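Local coordinates for protein cellobiose 2-epimerase (Spirochaeta thermophila DSM 6192, PDB 5ZIG) that probably catalyses the reversible epimerization of cellobiose to 4-O-beta-D-glucopyranosyl-D-mannose, at residues A[383-386]-A[387-390]; A[19-22]-A[23-27]; A[67-70]-A[71-74]; A[12-15]-A[16-19]. All coordinates share one frame; numbering follows the deposited sequence.

Contact 1: residues A[383-386]-A[387-390]; sequences SYHN and SRAC
With CG trans to the backbone N (chi1 -175°) and a bend at chi3 (68°), the chain of Arg388 runs back along the helix and lays its guanidinium against the ring of Tyr384, one turn earlier. Tyr384 CZ sits over the middle of one guanidinium face, 3.7 Å from Arg388 CZ, while the two planes are inclined by 48°. The phenol OH lies over that same face, 3.1 Å from Arg388 NH2, at an angle too poor for a hydrogen bond; it bonds to Glu199 instead. Glu199 also pairs with Arg388 NH1, and Glu256 and Glu320 pair with NH2, Glu320 further holding His385 ND1. The remaining nitrogen, Arg388 NE, gives its hydrogen at 2.8 Å to a water in the guanidinium plane, which in turn donates to His385 O at 2.6 Å, so the group is gripped on all its nitrogens. A leucine in place of Arg388 would probably leave the three carboxylates without their positive mate and the water without its donor. On another side of the helix, Ser387 OG donates to Ser383 O at 3.0 Å, turning the hydroxyl back onto the carbonyl one turn earlier. This first turn of helix 384-402, with arginine and glutamates gathered close to the centre of the molecule, is consistent with the central pocket of the (alpha/alpha)6 barrel known from the N-acylglucosamine 2-epimerase family.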
loop_
_atom_site.group_PDB
_atom_site.type_symbol
_atom_site.label_atom_id
_atom_site.label_comp_id
_atom_site.label_asym_id
_atom_site.label_seq_id
_atom_site.Cartn_x
_atom_site.Cartn_y
_atom_site.Cartn_z
ATOM N N SER A 383 0.854 -4.071 9.181
ATOM C CA SER A 383 0.418 -5.340 8.691
ATOM C C SER A 383 -0.239 -5.382 7.311
ATOM O O SER A 383 -0.744 -6.363 6.964
ATOM C CB SER A 383 -0.522 -5.948 9.693
ATOM O OG SER A 383 -1.727 -5.327 9.675
ATOM N N TYR A 384 -0.147 -4.311 6.551
ATOM C CA TYR A 384 -0.792 -4.165 5.272
ATOM C C TYR A 384 -0.151 -4.729 4.012
ATOM O O TYR A 384 -0.760 -5.465 3.354
ATOM C CB TYR A 384 -1.234 -2.710 5.108
ATOM C CG TYR A 384 -1.195 -2.100 3.771
ATOM C CD1 TYR A 384 -2.288 -2.108 2.952
ATOM C CD2 TYR A 384 -0.107 -1.440 3.374
ATOM C CE1 TYR A 384 -2.258 -1.485 1.737
ATOM C CE2 TYR A 384 -0.064 -0.796 2.195
ATOM C CZ TYR A 384 -1.138 -0.817 1.364
ATOM O OH TYR A 384 -1.007 -0.154 0.203
ATOM N N HIS A 385 1.063 -4.389 3.703
ATOM C CA HIS A 385 1.695 -4.846 2.496
ATOM C C HIS A 385 1.699 -6.388 2.358
ATOM O O HIS A 385 1.267 -6.915 1.366
ATOM C CB HIS A 385 3.089 -4.251 2.383
ATOM C CG HIS A 385 3.147 -2.849 1.847
ATOM N ND1 HIS A 385 2.934 -2.535 0.535
ATOM C CD2 HIS A 385 3.456 -1.687 2.451
ATOM C CE1 HIS A 385 3.090 -1.248 0.355
ATOM N NE2 HIS A 385 3.420 -0.711 1.497
ATOM N N ASN A 386 2.151 -7.063 3.391
ATOM C CA ASN A 386 2.222 -8.499 3.402
ATOM C C ASN A 386 0.876 -9.209 3.529
ATOM O O ASN A 386 0.676 -10.142 2.827
ATOM C CB ASN A 386 3.319 -9.052 4.342
ATOM C CG ASN A 386 3.127 -8.691 5.801
ATOM O OD1 ASN A 386 2.126 -8.157 6.194
ATOM N ND2 ASN A 386 4.115 -9.035 6.611
ATOM N N SER A 387 -0.025 -8.760 4.385
ATOM C CA SER A 387 -1.317 -9.356 4.460
ATOM C C SER A 387 -2.023 -9.184 3.125
ATOM O O SER A 387 -2.645 -10.092 2.671
ATOM C CB SER A 387 -2.207 -8.762 5.486
ATOM O OG SER A 387 -1.905 -9.160 6.770
ATOM N N ARG A 388 -1.987 -7.987 2.558
ATOM C CA ARG A 388 -2.611 -7.799 1.257
ATOM C C ARG A 388 -2.049 -8.776 0.236
ATOM O O ARG A 388 -2.800 -9.352 -0.560
ATOM C CB ARG A 388 -2.409 -6.370 0.757
ATOM C CG ARG A 388 -3.157 -6.086 -0.573
ATOM C CD ARG A 388 -3.250 -4.590 -0.892
ATOM N NE ARG A 388 -1.943 -4.008 -1.213
ATOM C CZ ARG A 388 -1.747 -2.769 -1.678
ATOM N NH1 ARG A 388 -2.775 -1.956 -1.907
ATOM N NH2 ARG A 388 -0.516 -2.337 -1.913
ATOM N N ALA A 389 -0.724 -8.946 0.228
ATOM C CA ALA A 389 -0.092 -9.797 -0.767
ATOM C C ALA A 389 -0.575 -11.219 -0.626
ATOM O O ALA A 389 -0.750 -11.913 -1.625
ATOM C CB ALA A 389 1.429 -9.720 -0.646
ATOM N N CYS A 390 -0.876 -11.635 0.603
ATOM C CA CYS A 390 -1.436 -12.960 0.829
ATOM C C CYS A 390 -2.886 -13.034 0.359
ATOM O O CYS A 390 -3.285 -14.009 -0.293
ATOM C CB CYS A 390 -1.331 -13.320 2.315
ATOM S SG CYS A 390 0.344 -13.537 2.953
HETATM O O HOH W 1 0.194 -5.834 -0.767
#

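Contact 2: residues A[19-22]-A[23-27]; sequences AAQL and FDHIL
Leu22 covers one face of the neighbouring Phe23 ring, its CD2 methyl standing 3.8 Å from the ring centroid and only 20° off the normal, a CH-pi contact. The methyl is shifted from the centre and comes within 3.6 Å of Phe23 CZ. With chi1 at -176°, Leu22 CG is swung far from its own N, which spreads the two methyls between Phe23 and Leu27; Leu22 CG lies 3.9 Å from Leu27 CD1. The opposite face of the Phe23 ring takes the guanidinium of Arg74 in a cation-pi contact, so the ring is sandwiched between a methyl and a charge. Farther round the helix, Gln21 and His25 run side by side, with Gln21 OE1 3.7 Å from His25 CD2, though their polar ends serve other partners: OE1 accepts from Trp360 NE1 and His25 NE2 bonds to Glu359 O. The backbone widens here into a pi-type turn. Ile26 N reaches back five residues to Gln21 O at 2.7 Å in a nearly straight bond (169°), and Leu27 N does the same to Leu22 O at 3.0 Å, while Gln21 O also accepts from His25 N. Within the fold, Leu22 and Ile26 face helix 384-402, Leu27 packs on Thr66, Phe67 and Ala70 of helix 57-73, and Phe23 and Leu27 both touch Tyr79 of helix 77-94.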
loop_
_atom_site.group_PDB
_atom_site.type_symbol
_atom_site.label_atom_id
_atom_site.label_comp_id
_atom_site.label_asym_id
_atom_site.label_seq_id
_atom_site.Cartn_x
_atom_site.Cartn_y
_atom_site.Cartn_z
ATOM N N ALA A 19 -1.770 -18.764 2.654
ATOM C CA ALA A 19 -2.771 -18.877 3.709
ATOM C C ALA A 19 -2.130 -19.100 5.073
ATOM O O ALA A 19 -2.588 -18.537 6.078
ATOM C CB ALA A 19 -3.748 -20.005 3.389
ATOM N N ALA A 20 -1.088 -19.937 5.135
ATOM C CA ALA A 20 -0.405 -20.177 6.404
ATOM C C ALA A 20 0.285 -18.908 6.895
ATOM O O ALA A 20 0.212 -18.560 8.078
ATOM C CB ALA A 20 0.611 -21.314 6.255
ATOM N N GLN A 21 0.971 -18.214 5.993
ATOM C CA GLN A 21 1.625 -16.969 6.354
ATOM C C GLN A 21 0.629 -15.976 6.943
ATOM O O GLN A 21 0.822 -15.494 8.066
ATOM C CB GLN A 21 2.316 -16.383 5.132
ATOM C CG GLN A 21 3.676 -16.947 4.923
ATOM C CD GLN A 21 4.616 -16.557 6.030
ATOM O OE1 GLN A 21 4.691 -15.385 6.408
ATOM N NE2 GLN A 21 5.349 -17.532 6.556
ATOM N N LEU A 22 -0.450 -15.666 6.199
ATOM C CA LEU A 22 -1.485 -14.749 6.687
ATOM C C LEU A 22 -2.013 -15.173 8.052
ATOM O O LEU A 22 -1.921 -14.414 9.021
ATOM C CB LEU A 22 -2.655 -14.641 5.691
ATOM C CG LEU A 22 -3.720 -13.600 6.118
ATOM C CD1 LEU A 22 -3.073 -12.206 6.152
ATOM C CD2 LEU A 22 -4.988 -13.551 5.270
ATOM N N PHE A 23 -2.569 -16.391 8.144
ATOM C CA PHE A 23 -3.356 -16.720 9.320
ATOM C C PHE A 23 -2.539 -17.337 10.459
ATOM O O PHE A 23 -2.973 -17.279 11.618
ATOM C CB PHE A 23 -4.512 -17.661 8.955
ATOM C CG PHE A 23 -5.526 -17.075 7.993
ATOM C CD1 PHE A 23 -6.354 -16.023 8.364
ATOM C CD2 PHE A 23 -5.659 -17.591 6.709
ATOM C CE1 PHE A 23 -7.286 -15.491 7.480
ATOM C CE2 PHE A 23 -6.589 -17.060 5.818
ATOM C CZ PHE A 23 -7.405 -16.015 6.206
ATOM N N ASP A 24 -1.376 -17.927 10.179
ATOM C CA ASP A 24 -0.599 -18.550 11.239
ATOM C C ASP A 24 0.629 -17.752 11.645
ATOM O O ASP A 24 1.138 -17.961 12.754
ATOM C CB ASP A 24 -0.160 -19.968 10.827
ATOM C CG ASP A 24 -1.337 -20.867 10.495
ATOM O OD1 ASP A 24 -2.407 -20.702 11.103
ATOM O OD2 ASP A 24 -1.196 -21.739 9.621
ATOM N N HIS A 25 1.114 -16.862 10.782
ATOM C CA HIS A 25 2.329 -16.105 11.046
ATOM C C HIS A 25 2.070 -14.607 11.169
ATOM O O HIS A 25 2.385 -14.012 12.207
ATOM C CB HIS A 25 3.354 -16.402 9.944
ATOM C CG HIS A 25 4.744 -15.974 10.290
ATOM N ND1 HIS A 25 5.603 -16.751 11.043
ATOM C CD2 HIS A 25 5.428 -14.843 9.988
ATOM C CE1 HIS A 25 6.755 -16.116 11.186
ATOM N NE2 HIS A 25 6.668 -14.948 10.568
ATOM N N ILE A 26 1.502 -13.967 10.152
ATOM C CA ILE A 26 1.405 -12.505 10.159
ATOM C C ILE A 26 0.374 -12.044 11.185
ATOM O O ILE A 26 0.705 -11.339 12.141
ATOM C CB ILE A 26 1.077 -11.963 8.756
ATOM C CG1 ILE A 26 2.336 -11.972 7.877
ATOM C CG2 ILE A 26 0.566 -10.509 8.847
ATOM C CD1 ILE A 26 2.061 -12.267 6.379
ATOM N N LEU A 27 -0.893 -12.444 11.004
ATOM C CA LEU A 27 -1.950 -11.977 11.904
ATOM C C LEU A 27 -1.681 -12.307 13.376
ATOM O O LEU A 27 -1.870 -11.418 14.227
ATOM C CB LEU A 27 -3.311 -12.521 11.435
ATOM C CG LEU A 27 -3.811 -12.034 10.059
ATOM C CD1 LEU A 27 -5.132 -12.696 9.617
ATOM C CD2 LEU A 27 -4.006 -10.494 10.076
#

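Contact 3: residues A[67-70]-A[71-74]; sequences FSQA and FLSR
Leu72 leans back along its helix from the first carbon: its CB is 3.5 Å from Gln69 O, CG rests 3.5 Å from Ser68 O, and CD1 continues past that carbonyl oxygen to end 4.1 Å from Gln69 OE1. Because CG stands beside the backbone N (chi1 -79°), the branch is directed toward the preceding turn, where Gln69, bent at chi2, brings its amide to the leucine methyl. Both side chains also reach helix 119-136, Leu72 at Ala135 and Gln69 at Ala131. This is the closing turn of helix 57-73, one of the helices of the (alpha/alpha)6 barrel expected for this family, and Arg74 is the first residue to leave helical backbone angles. The turn is nevertheless completed by Arg74 N, which bonds to Ala70 O at 2.9 Å, just as Ser73 N does to Gln69 O at the same distance. Phe71 makes a different use of its chain: CB lies 3.5 Å from Phe67 O, but with chi1 at 180° the ring is carried off the preceding turn to Leu80 of helix 77-94. Phe67, for its part, packs on Trp30 and Leu31 of helix 7-31, while Ser68 OG is tied to Leu64 O a turn earlier.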
loop_
_atom_site.group_PDB
_atom_site.type_symbol
_atom_site.label_atom_id
_atom_site.label_comp_id
_atom_site.label_asym_id
_atom_site.label_seq_id
_atom_site.Cartn_x
_atom_site.Cartn_y
_atom_site.Cartn_z
ATOM N N PHE A 67 -7.178 -5.974 9.535
ATOM C CA PHE A 67 -8.062 -6.835 10.312
ATOM C C PHE A 67 -9.502 -6.821 9.819
ATOM O O PHE A 67 -10.241 -7.786 10.071
ATOM C CB PHE A 67 -7.997 -6.464 11.798
ATOM C CG PHE A 67 -6.736 -6.963 12.456
ATOM C CD1 PHE A 67 -6.612 -8.294 12.804
ATOM C CD2 PHE A 67 -5.666 -6.123 12.657
ATOM C CE1 PHE A 67 -5.450 -8.767 13.382
ATOM C CE2 PHE A 67 -4.505 -6.581 13.243
ATOM C CZ PHE A 67 -4.389 -7.895 13.600
ATOM N N SER A 68 -9.916 -5.755 9.140
ATOM C CA SER A 68 -11.188 -5.784 8.422
ATOM C C SER A 68 -11.184 -6.867 7.338
ATOM O O SER A 68 -12.109 -7.681 7.246
ATOM C CB SER A 68 -11.443 -4.415 7.812
ATOM O OG SER A 68 -11.616 -3.433 8.821
ATOM N N GLN A 69 -10.148 -6.871 6.499
ATOM C CA GLN A 69 -10.059 -7.811 5.386
ATOM C C GLN A 69 -9.908 -9.237 5.885
ATOM O O GLN A 69 -10.446 -10.172 5.277
ATOM C CB GLN A 69 -8.888 -7.430 4.480
ATOM C CG GLN A 69 -9.025 -6.015 3.899
ATOM C CD GLN A 69 -10.085 -5.936 2.824
ATOM O OE1 GLN A 69 -10.526 -6.966 2.304
ATOM N NE2 GLN A 69 -10.496 -4.712 2.473
ATOM N N ALA A 70 -9.192 -9.419 7.004
ATOM C CA ALA A 70 -9.008 -10.757 7.561
ATOM C C ALA A 70 -10.310 -11.300 8.134
ATOM O O ALA A 70 -10.596 -12.492 8.002
ATOM C CB ALA A 70 -7.912 -10.740 8.625
ATOM N N PHE A 71 -11.121 -10.442 8.766
ATOM C CA PHE A 71 -12.427 -10.895 9.246
ATOM C C PHE A 71 -13.358 -11.233 8.083
ATOM O O PHE A 71 -14.190 -12.144 8.187
ATOM C CB PHE A 71 -13.063 -9.841 10.156
ATOM C CG PHE A 71 -14.415 -10.238 10.703
ATOM C CD1 PHE A 71 -14.531 -11.199 11.697
ATOM C CD2 PHE A 71 -15.577 -9.653 10.204
ATOM C CE1 PHE A 71 -15.784 -11.565 12.200
ATOM C CE2 PHE A 71 -16.824 -10.008 10.709
ATOM C CZ PHE A 71 -16.925 -10.961 11.705
ATOM N N LEU A 72 -13.241 -10.493 6.974
ATOM C CA LEU A 72 -14.013 -10.801 5.776
ATOM C C LEU A 72 -13.567 -12.129 5.151
ATOM O O LEU A 72 -14.404 -12.932 4.728
ATOM C CB LEU A 72 -13.874 -9.653 4.777
ATOM C CG LEU A 72 -14.718 -8.395 5.006
ATOM C CD1 LEU A 72 -14.081 -7.173 4.335
ATOM C CD2 LEU A 72 -16.171 -8.607 4.533
ATOM N N SER A 73 -12.258 -12.387 5.095
ATOM C CA SER A 73 -11.785 -13.654 4.523
ATOM C C SER A 73 -12.033 -14.843 5.453
ATOM O O SER A 73 -12.231 -15.964 4.978
ATOM C CB SER A 73 -10.301 -13.549 4.184
ATOM O OG SER A 73 -9.687 -14.818 4.225
ATOM N N ARG A 74 -12.040 -14.623 6.763
ATOM C CA ARG A 74 -12.244 -15.665 7.764
ATOM C C ARG A 74 -12.777 -15.016 9.038
ATOM O O ARG A 74 -12.043 -14.284 9.715
ATOM C CB ARG A 74 -10.938 -16.414 8.033
ATOM C CG ARG A 74 -11.075 -17.900 8.211
ATOM C CD ARG A 74 -9.782 -18.513 8.729
ATOM N NE ARG A 74 -9.094 -19.320 7.718
ATOM C CZ ARG A 74 -7.917 -19.919 7.907
ATOM N NH1 ARG A 74 -7.282 -19.806 9.070
ATOM N NH2 ARG A 74 -7.366 -20.637 6.934
#

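Contact 4: residues A[12-15]-A[16-19]; sequences RQIR and SELA
Gln13 and Glu17, one helical turn apart, are joined by a short bond of 2.6 Å from Gln13 NE2 to Glu17 OE2, with an N-H...O angle of 157°. The oxygen is met on its anti side, and the amide stands almost upright on the carboxylate, their planes 82° apart. Glu17 OE1 accepts from Trp345 NE1, so each carboxylate oxygen has a donor and the group's rotation is fixed. An alanine replacing Glu17 would take away both acceptors, and is likely to leave the Trp345 indole N-H without its mate and the Gln13 amide free to turn. Gln13 O is itself gripped twice: Ser16 OG donates to it at 2.8 Å, and Glu17 N at 3.1 Å in the carbonyl plane. The serine reaches it because its OG lies between its own backbone N and carbonyl carbon (chi1 83°). Arg15 forms a salt bridge through NE with Asp398, while its NH1 passes 3.8 Å from Ala19 CB. Beyond these polar groups, Ile14 CG2 meets Leu18 CD1 at 3.8 Å, an apolar pair one turn apart. That pair packs against three helices: Ile14 and Leu18 both touch Trp345 of helix 336-352, Phe322 of helix 315-332 and Ile397 of helix 384-402, while Arg15 and Ala19 lie against Met394 of helix 384-402.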
loop_
_atom_site.group_PDB
_atom_site.type_symbol
_atom_site.label_atom_id
_atom_site.label_comp_id
_atom_site.label_asym_id
_atom_site.label_seq_id
_atom_site.Cartn_x
_atom_site.Cartn_y
_atom_site.Cartn_z
ATOM N N ARG A 12 -0.522 -24.276 -6.494
ATOM C CA ARG A 12 -1.235 -24.849 -5.352
ATOM C C ARG A 12 -0.378 -24.792 -4.100
ATOM O O ARG A 12 -0.880 -24.556 -2.995
ATOM C CB ARG A 12 -1.613 -26.308 -5.622
ATOM C CG ARG A 12 -2.494 -26.554 -6.842
ATOM C CD ARG A 12 -3.213 -27.891 -6.690
ATOM N NE ARG A 12 -2.248 -28.987 -6.791
ATOM C CZ ARG A 12 -1.925 -29.566 -7.936
ATOM N NH1 ARG A 12 -2.487 -29.145 -9.067
ATOM N NH2 ARG A 12 -1.048 -30.563 -7.957
ATOM N N GLN A 13 0.919 -25.047 -4.253
ATOM C CA GLN A 13 1.824 -24.948 -3.123
ATOM C C GLN A 13 1.843 -23.518 -2.568
ATOM O O GLN A 13 1.655 -23.306 -1.361
ATOM C CB GLN A 13 3.217 -25.423 -3.552
ATOM C CG GLN A 13 4.292 -25.440 -2.459
ATOM C CD GLN A 13 3.823 -26.088 -1.177
ATOM O OE1 GLN A 13 2.988 -27.001 -1.193
ATOM N NE2 GLN A 13 4.358 -25.620 -0.050
ATOM N N ILE A 14 2.022 -22.527 -3.445
ATOM C CA ILE A 14 2.152 -21.135 -2.998
ATOM C C ILE A 14 0.861 -20.651 -2.349
ATOM O O ILE A 14 0.879 -19.954 -1.323
ATOM C CB ILE A 14 2.566 -20.241 -4.180
ATOM C CG1 ILE A 14 4.010 -20.585 -4.542
ATOM C CG2 ILE A 14 2.345 -18.705 -3.850
ATOM C CD1 ILE A 14 4.458 -20.082 -5.884
ATOM N N ARG A 15 -0.274 -21.022 -2.931
ATOM C CA ARG A 15 -1.559 -20.685 -2.341
ATOM C C ARG A 15 -1.614 -21.101 -0.875
ATOM O O ARG A 15 -2.072 -20.340 -0.013
ATOM C CB ARG A 15 -2.665 -21.355 -3.158
ATOM C CG ARG A 15 -4.011 -20.767 -3.008
ATOM C CD ARG A 15 -4.694 -21.197 -1.730
ATOM N NE ARG A 15 -6.034 -20.625 -1.697
ATOM C CZ ARG A 15 -6.745 -20.435 -0.596
ATOM N NH1 ARG A 15 -6.251 -20.763 0.604
ATOM N NH2 ARG A 15 -7.964 -19.922 -0.712
ATOM N N SER A 16 -1.167 -22.327 -0.578
ATOM C CA SER A 16 -1.243 -22.815 0.792
ATOM C C SER A 16 -0.284 -22.062 1.713
ATOM O O SER A 16 -0.626 -21.798 2.869
ATOM C CB SER A 16 -0.968 -24.322 0.820
ATOM O OG SER A 16 0.422 -24.561 0.829
ATOM N N GLU A 17 0.900 -21.686 1.219
ATOM C CA GLU A 17 1.834 -20.908 2.032
ATOM C C GLU A 17 1.308 -19.496 2.259
ATOM O O GLU A 17 1.488 -18.927 3.343
ATOM C CB GLU A 17 3.208 -20.866 1.365
ATOM C CG GLU A 17 3.691 -22.263 0.957
ATOM C CD GLU A 17 5.013 -22.278 0.199
ATOM O OE1 GLU A 17 5.432 -21.231 -0.328
ATOM O OE2 GLU A 17 5.635 -23.355 0.133
ATOM N N LEU A 18 0.656 -18.920 1.244
ATOM C CA LEU A 18 -0.002 -17.632 1.420
ATOM C C LEU A 18 -0.985 -17.687 2.576
ATOM O O LEU A 18 -1.004 -16.789 3.427
ATOM C CB LEU A 18 -0.698 -17.216 0.122
ATOM C CG LEU A 18 0.211 -16.924 -1.071
ATOM C CD1 LEU A 18 -0.576 -16.756 -2.359
ATOM C CD2 LEU A 18 1.056 -15.708 -0.825
ATOM N N ALA A 19 -1.770 -18.764 2.654
ATOM C CA ALA A 19 -2.771 -18.877 3.709
ATOM C C ALA A 19 -2.130 -19.100 5.073
ATOM O O ALA A 19 -2.588 -18.537 6.078
ATOM C CB ALA A 19 -3.748 -20.005 3.389
#

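Along the chain the order is contact 4, contact 2, contact 3, contact 1. Contacts 4 and 2 are successive stretches of helix 7-31, sharing Ala19, with centres 11 Å apart. Contact 2 touches both contact 1, at the start of helix 384-402, and contact 3, at the end of helix 57-73; the centres lie 10 Å and 12 Å away. Contact 4 also touches contact 1, their centres 14 Å apart. Contacts 1 and 3 do not touch, their nearest atoms being about 5 Å apart. Thus the first helix of the chain lies against the last, consistent with closure of the helical barrel, and contact 1 lies nearest the centre of the chain.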